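Local coordinates for protein amidase (PDB 5EWQ) that probably hydrolyses the amide bonds of carboxylic amides, as a serine hydrolase of the amidase signature family, at residues A[138-143]-A[373-378]; A[222-227]-A[240-245]; A[366-371]-A[410-415]. One frame throughout, in Å; residues are numbered along the deposited sequence.

Overall arrangement
Only contact 2 is central: its centre lies about 7 Å from the centre of the chain, at the ends of strands 219-223 and 239-242 in the large mixed sheet, and it is built on a long salt bridge between two buried charged side chains. The centres of contacts 1 and 3 lie about 21 and 24 Å from that of the chain. Both use helix 360-377, contact 3 its middle and contact 1 its C-terminal end. Contact 1 is buried but carries no hydrogen bond between its segments, relying on aromatic and apolar packing with polar groups at the indole edge. Contact 3, partly buried, is chiefly polar, a lysine and a serine linking helices 360-377 and 406-412.

Contact 1. Residues A[138-143]-A[373-378]; sequences YVLKDW and DYFSQQ
Leu140 and Trp143 pack against Tyr374, Phe375 and Gln378 in a buried, largely aromatic contact that joins a loop of the amidase fold to the C-terminal end of helix 360-377. The loop follows strand 118-122, and here it runs through two overlapping type I beta turns, 138-141 and 140-143, which present Leu140 and Trp143 to the helix. No hydrogen bond crosses between the two segments.

Leu140 meets the rim of the Phe375 ring, with CD1 3.6 Å from Phe375 CZ and lying near the ring plane. Val381, Val383 and Ile389 also touch Phe375 and place it in an apolar cluster.

Trp143 has CG anti to its own N (chi1 175°), and its six-membered ring is directed at the helix end. There the tyrosine hydroxyl comes up at the indole edge, Tyr374 OH lying 3.5 Å from Trp143 CH2. That hydroxyl is hydrogen-bonded to Gln126, while the indole NE1 makes a weak bond to Asn380.

The Gln378 amide stands nearly upright to the indole, the planes 80° apart. Its chain bends at chi2 (-53°), bringing Gln378 NE2 over one face of the Tyr374 ring and within 3.3 Å of Tyr374 O, to which it donates. With the amide held in this way, Gln378 OE1 lies in the indole plane at the edge, 3.3 Å from Trp143 CZ2.

Contact 2. Residues A[222-227]-A[240-245]; sequences GTETTG and GLRPSL
Glu224 and Arg242 meet at the ends of strands 219-223 and 239-242. The two strands are not neighbours in the sheet: strand 263-267 runs between them, pairing through Gly264 with Gly222 and through Pro265 with Leu241. The side chains meet across the chain at Thr262, just before that strand, which pairs with the Glu224 backbone and touches Arg242.

The ionic part is a long salt bridge, Glu224 OE2 to Arg242 NH1 at 3.6 Å, with carboxylate and guanidinium planes 52° apart. Arg242 is extended as far as NE and Glu224 beyond CG, and the two side chains cross at about a right angle. Glu224 CG lies in the guanidinium plane at its edge, 3.3 Å from Arg242 NH1. The same nitrogen, Arg242 NH1, lies 3.1 Å from the carbonyl Glu224 O. At the other end of the group, Arg242 NH2 donates to Leu260 O.

Backbone N-H groups also hold the carboxylate. Gly227 N, in a residue of positive phi (86°), donates to Glu224 OE2 at 2.8 Å from above the carboxylate plane, and OE1 receives a weak bond from Ile229 N. Thr225 OG1 is hydrogen-bonded to Asp261.

The segment GTETTG followed by a serine resembles a conserved motif of the amidase signature family; in relatives this loop precedes the nucleophile and its amides line the oxyanion hole, and the same is probable here. Arg242 lies between two acids, Glu224 and Glu466, and probably offsets their mutual repulsion, while the bonds of the Glu224 carboxylate are consistent with holding the loop's shape.

Contact 3. Residues A[366-371]-A[410-415]; sequences EFKHNV and ASEKST
Lys368 and Ser411 form the nearest CA pair between 366-371, on helix 360-377, and 410-415, at the C-terminal end of helix 406-412, with Lys368 CA and Ser411 CA 5.7 Å apart. Polar groups carry most of this partly buried contact.

Ser411 OG has its main partner in helix 360-377, donating to the carbonyl of Glu364. Ser411 OG also receives a weak, bent bond from Lys368 N at 3.1 Å, with an angle of 126° at the hydrogen. One hydroxyl thus serves a C=O and an N-H four residues apart along the helix. Ser411 OG is anti to its own backbone N (chi1 -178°) and also lies in the plane of the Phe367 ring at its edge, 3.6 Å from Phe367 CD2. One face of that ring is covered by Val371 CG2, and Trp171 and Tyr174 add further aromatic contacts.

The Lys368 chain is fully extended and runs alongside the end of helix 406-412. Its ammonium donates to the carbonyl Glu412 O, with Lys368 NZ 2.9 Å away, in the carbonyl plane and on a lone pair. Glu412 is the last helical residue, since Lys413 leaves helical angles, and a cation here would probably interact favourably with the helix's partial negative charge.

The Glu412 side chain starts out away from Lys368, but its bend at chi2 (65°) brings the carboxylate back to form a salt bridge, Glu412 OE2 to Lys368 NZ at 3.5 Å. The backbone carbonyl and the carboxylate of one residue therefore both engage the same ammonium. Leu386 and Ile390 of helix 386-394 touch the Glu412 side chain.

The arrangement is a helix-helix junction in which a lysine of helix 360-377 binds the last carbonyl of helix 406-412.

Contact 1. Residues A[138-143]-A[373-378]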
loop_
_atom_site.group_PDB
_atom_site.type_symbol
_atom_site.label_atom_id
_atom_site.label_comp_id
_atom_site.label_asym_id
_atom_site.label_seq_id
_atom_site.Cartn_x
_atom_site.Cartn_y
_atom_site.Cartn_z
ATOM N N TYR A 138 -16.425 -7.833 -8.206
ATOM C CA TYR A 138 -17.386 -7.512 -9.253
ATOM C C TYR A 138 -18.741 -7.140 -8.653
ATOM O O TYR A 138 -19.479 -6.330 -9.212
ATOM C CB TYR A 138 -17.540 -8.694 -10.218
ATOM C CG TYR A 138 -18.456 -8.427 -11.393
ATOM C CD1 TYR A 138 -17.956 -7.927 -12.589
ATOM C CD2 TYR A 138 -19.820 -8.682 -11.310
ATOM C CE1 TYR A 138 -18.788 -7.682 -13.666
ATOM C CE2 TYR A 138 -20.660 -8.437 -12.381
ATOM C CZ TYR A 138 -20.138 -7.939 -13.557
ATOM O OH TYR A 138 -20.970 -7.698 -14.626
ATOM N N VAL A 139 -19.059 -7.736 -7.508
ATOM C CA VAL A 139 -20.360 -7.545 -6.877
ATOM C C VAL A 139 -20.507 -6.136 -6.296
ATOM O O VAL A 139 -21.616 -5.605 -6.200
ATOM C CB VAL A 139 -20.598 -8.603 -5.769
ATOM C CG1 VAL A 139 -19.589 -8.447 -4.638
ATOM C CG2 VAL A 139 -22.024 -8.536 -5.246
ATOM N N LEU A 140 -19.386 -5.522 -5.932
ATOM C CA LEU A 140 -19.404 -4.187 -5.346
ATOM C C LEU A 140 -18.816 -3.145 -6.291
ATOM O O LEU A 140 -18.487 -2.035 -5.874
ATOM C CB LEU A 140 -18.633 -4.174 -4.024
ATOM C CG LEU A 140 -19.199 -4.968 -2.848
ATOM C CD1 LEU A 140 -18.174 -5.048 -1.728
ATOM C CD2 LEU A 140 -20.486 -4.335 -2.350
ATOM N N LYS A 141 -18.700 -3.503 -7.568
ATOM C CA LYS A 141 -18.020 -2.661 -8.552
ATOM C C LYS A 141 -18.680 -1.295 -8.743
ATOM O O LYS A 141 -18.041 -0.354 -9.215
ATOM C CB LYS A 141 -17.942 -3.383 -9.900
ATOM C CG LYS A 141 -19.272 -3.495 -10.630
ATOM C CD LYS A 141 -19.124 -4.295 -11.915
ATOM C CE LYS A 141 -20.441 -4.391 -12.667
ATOM N NZ LYS A 141 -20.944 -3.051 -13.079
ATOM N N ASP A 142 -19.951 -1.184 -8.372
ATOM C CA ASP A 142 -20.694 0.054 -8.583
ATOM C C ASP A 142 -21.232 0.653 -7.287
ATOM O O ASP A 142 -21.954 1.650 -7.315
ATOM C CB ASP A 142 -21.847 -0.186 -9.559
ATOM C CG ASP A 142 -21.368 -0.560 -10.948
ATOM O OD1 ASP A 142 -20.362 0.020 -11.408
ATOM O OD2 ASP A 142 -21.995 -1.437 -11.579
ATOM N N TRP A 143 -20.884 0.051 -6.153
ATOM C CA TRP A 143 -21.371 0.547 -4.870
ATOM C C TRP A 143 -20.551 1.726 -4.363
ATOM O O TRP A 143 -19.371 1.584 -4.046
ATOM C CB TRP A 143 -21.371 -0.557 -3.813
ATOM C CG TRP A 143 -21.746 -0.039 -2.455
ATOM C CD1 TRP A 143 -22.976 0.403 -2.060
ATOM C CD2 TRP A 143 -20.885 0.104 -1.318
ATOM N NE1 TRP A 143 -22.935 0.807 -0.748
ATOM C CE2 TRP A 143 -21.662 0.635 -0.269
ATOM C CE3 TRP A 143 -19.533 -0.167 -1.084
ATOM C CZ2 TRP A 143 -21.135 0.901 0.993
ATOM C CZ3 TRP A 143 -19.010 0.097 0.170
ATOM C CH2 TRP A 143 -19.810 0.626 1.193
ATOM N N ASP A 373 -20.546 -7.767 9.352
ATOM C CA ASP A 373 -20.727 -6.613 10.227
ATOM C C ASP A 373 -20.496 -5.312 9.468
ATOM O O ASP A 373 -21.087 -4.281 9.790
ATOM C CB ASP A 373 -19.786 -6.694 11.432
ATOM C CG ASP A 373 -20.176 -7.791 12.406
ATOM O OD1 ASP A 373 -20.870 -8.740 11.988
ATOM O OD2 ASP A 373 -19.784 -7.703 13.590
ATOM N N TYR A 374 -19.632 -5.365 8.459
ATOM C CA TYR A 374 -19.347 -4.200 7.630
ATOM C C TYR A 374 -20.555 -3.826 6.778
ATOM O O TYR A 374 -20.950 -2.663 6.718
ATOM C CB TYR A 374 -18.133 -4.464 6.734
ATOM C CG TYR A 374 -17.839 -3.354 5.749
ATOM C CD1 TYR A 374 -17.128 -2.225 6.136
ATOM C CD2 TYR A 374 -18.268 -3.437 4.429
ATOM C CE1 TYR A 374 -16.857 -1.208 5.239
ATOM C CE2 TYR A 374 -18.002 -2.425 3.526
ATOM C CZ TYR A 374 -17.296 -1.314 3.935
ATOM O OH TYR A 374 -17.029 -0.306 3.039
ATOM N N PHE A 375 -21.135 -4.826 6.123
ATOM C CA PHE A 375 -22.272 -4.614 5.236
ATOM C C PHE A 375 -23.535 -4.221 5.998
ATOM O O PHE A 375 -24.433 -3.587 5.441
ATOM C CB PHE A 375 -22.533 -5.872 4.405
ATOM C CG PHE A 375 -21.549 -6.077 3.288
ATOM C CD1 PHE A 375 -20.946 -4.994 2.668
ATOM C CD2 PHE A 375 -21.228 -7.353 2.854
ATOM C CE1 PHE A 375 -20.042 -5.182 1.638
ATOM C CE2 PHE A 375 -20.324 -7.545 1.826
ATOM C CZ PHE A 375 -19.730 -6.458 1.219
ATOM N N SER A 376 -23.603 -4.600 7.270
ATOM C CA SER A 376 -24.764 -4.292 8.098
ATOM C C SER A 376 -24.843 -2.802 8.411
ATOM O O SER A 376 -25.921 -2.269 8.677
ATOM C CB SER A 376 -24.724 -5.097 9.398
ATOM O OG SER A 376 -23.600 -4.737 10.183
ATOM N N GLN A 377 -23.695 -2.134 8.377
ATOM C CA GLN A 377 -23.624 -0.712 8.687
ATOM C C GLN A 377 -23.962 0.146 7.472
ATOM O O GLN A 377 -24.442 1.271 7.612
ATOM C CB GLN A 377 -22.233 -0.349 9.209
ATOM C CG GLN A 377 -21.797 -1.153 10.422
ATOM C CD GLN A 377 -20.397 -0.794 10.884
ATOM O OE1 GLN A 377 -20.190 0.229 11.538
ATOM N NE2 GLN A 377 -19.426 -1.634 10.542
ATOM N N GLN A 378 -23.709 -0.388 6.282
ATOM C CA GLN A 378 -23.926 0.359 5.049
ATOM C C GLN A 378 -25.412 0.488 4.734
ATOM O O GLN A 378 -26.218 -0.355 5.132
ATOM C CB GLN A 378 -23.187 -0.306 3.887
ATOM C CG GLN A 378 -21.731 -0.625 4.192
ATOM C CD GLN A 378 -20.959 0.577 4.702
ATOM O OE1 GLN A 378 -21.096 1.686 4.184
ATOM N NE2 GLN A 378 -20.144 0.364 5.730
#

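Contact 2. Residues A[222-227]-A[240-245]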
loop_
_atom_site.group_PDB
_atom_site.type_symbol
_atom_site.label_atom_id
_atom_site.label_comp_id
_atom_site.label_asym_id
_atom_site.label_seq_id
_atom_site.Cartn_x
_atom_site.Cartn_y
_atom_site.Cartn_z
ATOM N N GLY A 222 -2.169 2.018 0.769
ATOM C CA GLY A 222 -2.382 0.585 0.694
ATOM C C GLY A 222 -2.818 0.008 2.025
ATOM O O GLY A 222 -2.725 0.669 3.058
ATOM N N THR A 223 -3.301 -1.229 1.999
ATOM C CA THR A 223 -3.697 -1.920 3.220
ATOM C C THR A 223 -2.915 -3.218 3.358
ATOM O O THR A 223 -2.517 -3.816 2.360
ATOM C CB THR A 223 -5.207 -2.232 3.243
ATOM O OG1 THR A 223 -5.513 -3.203 2.236
ATOM C CG2 THR A 223 -6.021 -0.971 2.996
ATOM N N GLU A 224 -2.691 -3.653 4.595
ATOM C CA GLU A 224 -1.959 -4.890 4.833
ATOM C C GLU A 224 -2.527 -5.713 5.983
ATOM O O GLU A 224 -2.711 -5.213 7.091
ATOM C CB GLU A 224 -0.482 -4.598 5.109
ATOM C CG GLU A 224 0.293 -5.820 5.579
ATOM C CD GLU A 224 1.776 -5.558 5.748
ATOM O OE1 GLU A 224 2.279 -4.567 5.181
ATOM O OE2 GLU A 224 2.438 -6.350 6.451
ATOM N N THR A 225 -2.801 -6.981 5.700
ATOM C CA THR A 225 -3.115 -7.948 6.740
ATOM C C THR A 225 -1.836 -8.688 7.113
ATOM O O THR A 225 -1.469 -8.770 8.285
ATOM C CB THR A 225 -4.189 -8.950 6.288
ATOM O OG1 THR A 225 -5.437 -8.266 6.118
ATOM C CG2 THR A 225 -4.361 -10.048 7.323
ATOM N N THR A 226 -1.158 -9.218 6.099
ATOM C CA THR A 226 0.137 -9.861 6.286
ATOM C C THR A 226 0.992 -9.726 5.027
ATOM O O THR A 226 0.953 -10.581 4.140
ATOM C CB THR A 226 -0.012 -11.352 6.645
ATOM O OG1 THR A 226 -0.884 -11.492 7.773
ATOM C CG2 THR A 226 1.344 -11.955 6.987
ATOM N N GLY A 227 1.755 -8.640 4.953
ATOM C CA GLY A 227 2.666 -8.413 3.846
ATOM C C GLY A 227 2.047 -7.746 2.632
ATOM O O GLY A 227 2.728 -7.516 1.637
ATOM N N GLY A 240 7.107 1.273 0.971
ATOM C CA GLY A 240 5.845 0.931 1.602
ATOM C C GLY A 240 5.981 0.771 3.104
ATOM O O GLY A 240 6.916 0.131 3.586
ATOM N N LEU A 241 5.047 1.354 3.848
ATOM C CA LEU A 241 5.089 1.296 5.305
ATOM C C LEU A 241 3.839 0.664 5.905
ATOM O O LEU A 241 2.719 1.046 5.572
ATOM C CB LEU A 241 5.270 2.697 5.895
ATOM C CG LEU A 241 5.121 2.785 7.418
ATOM C CD1 LEU A 241 6.427 2.445 8.123
ATOM C CD2 LEU A 241 4.607 4.149 7.853
ATOM N N ARG A 242 4.038 -0.311 6.787
ATOM C CA ARG A 242 2.956 -0.814 7.623
ATOM C C ARG A 242 3.066 -0.179 9.002
ATOM O O ARG A 242 4.039 -0.411 9.714
ATOM C CB ARG A 242 2.998 -2.338 7.740
ATOM C CG ARG A 242 2.025 -2.889 8.776
ATOM C CD ARG A 242 2.283 -4.356 9.082
ATOM N NE ARG A 242 1.461 -4.833 10.189
ATOM C CZ ARG A 242 0.282 -5.430 10.043
ATOM N NH1 ARG A 242 -0.214 -5.632 8.831
ATOM N NH2 ARG A 242 -0.399 -5.829 11.106
ATOM N N PRO A 243 2.071 0.634 9.380
ATOM C CA PRO A 243 2.112 1.312 10.680
ATOM C C PRO A 243 1.825 0.358 11.835
ATOM O O PRO A 243 1.421 -0.782 11.606
ATOM C CB PRO A 243 1.012 2.366 10.555
ATOM C CG PRO A 243 0.040 1.763 9.604
ATOM C CD PRO A 243 0.858 0.973 8.616
ATOM N N SER A 244 2.038 0.825 13.060
ATOM C CA SER A 244 1.727 0.029 14.240
ATOM C C SER A 244 0.219 -0.152 14.361
ATOM O O SER A 244 -0.546 0.760 14.050
ATOM C CB SER A 244 2.285 0.688 15.503
ATOM O OG SER A 244 3.680 0.909 15.390
ATOM N N LEU A 245 -0.203 -1.333 14.804
ATOM C CA LEU A 245 -1.624 -1.615 14.978
ATOM C C LEU A 245 -2.231 -0.695 16.031
ATOM O O LEU A 245 -2.158 -0.967 17.228
ATOM C CB LEU A 245 -1.842 -3.079 15.360
ATOM C CG LEU A 245 -1.606 -4.097 14.243
ATOM C CD1 LEU A 245 -1.877 -5.511 14.732
ATOM C CD2 LEU A 245 -2.467 -3.771 13.032
#

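Contact 3. Residues A[366-371]-A[410-415]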
loop_
_atom_site.group_PDB
_atom_site.type_symbol
_atom_site.label_atom_id
_atom_site.label_comp_id
_atom_site.label_asym_id
_atom_site.label_seq_id
_atom_site.Cartn_x
_atom_site.Cartn_y
_atom_site.Cartn_z
ATOM N N GLU A 366 -12.542 -14.746 11.130
ATOM C CA GLU A 366 -12.816 -13.321 11.275
ATOM C C GLU A 366 -13.322 -12.660 9.993
ATOM O O GLU A 366 -14.020 -11.648 10.053
ATOM C CB GLU A 366 -11.559 -12.599 11.766
ATOM C CG GLU A 366 -11.841 -11.356 12.590
ATOM C CD GLU A 366 -10.578 -10.721 13.136
ATOM O OE1 GLU A 366 -9.475 -11.169 12.758
ATOM O OE2 GLU A 366 -10.689 -9.777 13.946
ATOM N N PHE A 367 -12.973 -13.228 8.842
ATOM C CA PHE A 367 -13.369 -12.649 7.560
ATOM C C PHE A 367 -14.884 -12.596 7.406
ATOM O O PHE A 367 -15.443 -11.560 7.049
ATOM C CB PHE A 367 -12.760 -13.433 6.396
ATOM C CG PHE A 367 -13.234 -12.974 5.045
ATOM C CD1 PHE A 367 -12.784 -11.779 4.509
ATOM C CD2 PHE A 367 -14.130 -13.734 4.313
ATOM C CE1 PHE A 367 -13.217 -11.352 3.268
ATOM C CE2 PHE A 367 -14.567 -13.311 3.072
ATOM C CZ PHE A 367 -14.110 -12.118 2.549
ATOM N N LYS A 368 -15.541 -13.720 7.678
ATOM C CA LYS A 368 -16.993 -13.808 7.580
ATOM C C LYS A 368 -17.676 -12.799 8.495
ATOM O O LYS A 368 -18.638 -12.142 8.102
ATOM C CB LYS A 368 -17.464 -15.224 7.917
ATOM C CG LYS A 368 -18.975 -15.382 7.963
ATOM C CD LYS A 368 -19.373 -16.783 8.400
ATOM C CE LYS A 368 -20.885 -16.935 8.450
ATOM N NZ LYS A 368 -21.293 -18.305 8.865
ATOM N N HIS A 369 -17.162 -12.672 9.713
ATOM C CA HIS A 369 -17.766 -11.798 10.711
ATOM C C HIS A 369 -17.510 -10.320 10.424
ATOM O O HIS A 369 -18.415 -9.496 10.555
ATOM C CB HIS A 369 -17.256 -12.161 12.106
ATOM C CG HIS A 369 -17.694 -13.513 12.573
ATOM N ND1 HIS A 369 -17.285 -14.681 11.965
ATOM C CD2 HIS A 369 -18.516 -13.885 13.583
ATOM C CE1 HIS A 369 -17.830 -15.712 12.583
ATOM N NE2 HIS A 369 -18.583 -15.256 13.570
ATOM N N ASN A 370 -16.284 -9.986 10.036
ATOM C CA ASN A 370 -15.943 -8.604 9.712
ATOM C C ASN A 370 -16.726 -8.088 8.509
ATOM O O ASN A 370 -17.213 -6.959 8.514
ATOM C CB ASN A 370 -14.443 -8.463 9.445
ATOM C CG ASN A 370 -13.609 -8.619 10.699
ATOM O OD1 ASN A 370 -12.427 -8.956 10.631
ATOM N ND2 ASN A 370 -14.220 -8.377 11.853
ATOM N N VAL A 371 -16.842 -8.923 7.483
ATOM C CA VAL A 371 -17.547 -8.550 6.262
ATOM C C VAL A 371 -19.042 -8.363 6.509
ATOM O O VAL A 371 -19.627 -7.363 6.090
ATOM C CB VAL A 371 -17.334 -9.605 5.155
ATOM C CG1 VAL A 371 -18.360 -9.441 4.047
ATOM C CG2 VAL A 371 -15.922 -9.506 4.598
ATOM N N ALA A 410 -14.840 -21.222 2.482
ATOM C CA ALA A 410 -14.348 -21.875 3.688
ATOM C C ALA A 410 -14.639 -21.031 4.924
ATOM O O ALA A 410 -14.915 -21.563 6.000
ATOM C CB ALA A 410 -12.857 -22.148 3.571
ATOM N N SER A 411 -14.577 -19.713 4.762
ATOM C CA SER A 411 -14.834 -18.795 5.864
ATOM C C SER A 411 -16.310 -18.788 6.245
ATOM O O SER A 411 -16.660 -18.602 7.411
ATOM C CB SER A 411 -14.376 -17.380 5.499
ATOM O OG SER A 411 -14.577 -16.483 6.577
ATOM N N GLU A 412 -17.171 -18.994 5.254
ATOM C CA GLU A 412 -18.613 -19.012 5.475
ATOM C C GLU A 412 -19.045 -20.240 6.273
ATOM O O GLU A 412 -19.855 -20.140 7.194
ATOM C CB GLU A 412 -19.354 -18.966 4.136
ATOM C CG GLU A 412 -20.851 -19.215 4.237
ATOM C CD GLU A 412 -21.577 -18.134 5.015
ATOM O OE1 GLU A 412 -21.097 -16.980 5.024
ATOM O OE2 GLU A 412 -22.626 -18.439 5.620
ATOM N N LYS A 413 -18.494 -21.397 5.917
ATOM C CA LYS A 413 -18.860 -22.652 6.565
ATOM C C LYS A 413 -17.851 -23.048 7.639
ATOM O O LYS A 413 -17.694 -24.230 7.949
ATOM C CB LYS A 413 -18.985 -23.768 5.526
ATOM C CG LYS A 413 -17.701 -24.043 4.758
ATOM C CD LYS A 413 -17.902 -25.105 3.689
ATOM C CE LYS A 413 -16.620 -25.343 2.905
ATOM N NZ LYS A 413 -16.793 -26.370 1.840
ATOM N N SER A 414 -17.172 -22.054 8.206
ATOM C CA SER A 414 -16.151 -22.299 9.218
ATOM C C SER A 414 -16.746 -22.892 10.490
ATOM O O SER A 414 -17.784 -22.440 10.973
ATOM C CB SER A 414 -15.403 -21.007 9.548
ATOM O OG SER A 414 -14.395 -21.241 10.514
ATOM N N THR A 415 -16.078 -23.904 11.031
ATOM C CA THR A 415 -16.555 -24.596 12.223
ATOM C C THR A 415 -15.968 -23.968 13.490
ATOM O O THR A 415 -16.439 -24.225 14.601
ATOM C CB THR A 415 -16.199 -26.099 12.170
ATOM O OG1 THR A 415 -16.368 -26.587 10.833
ATOM C CG2 THR A 415 -17.079 -26.906 13.115
#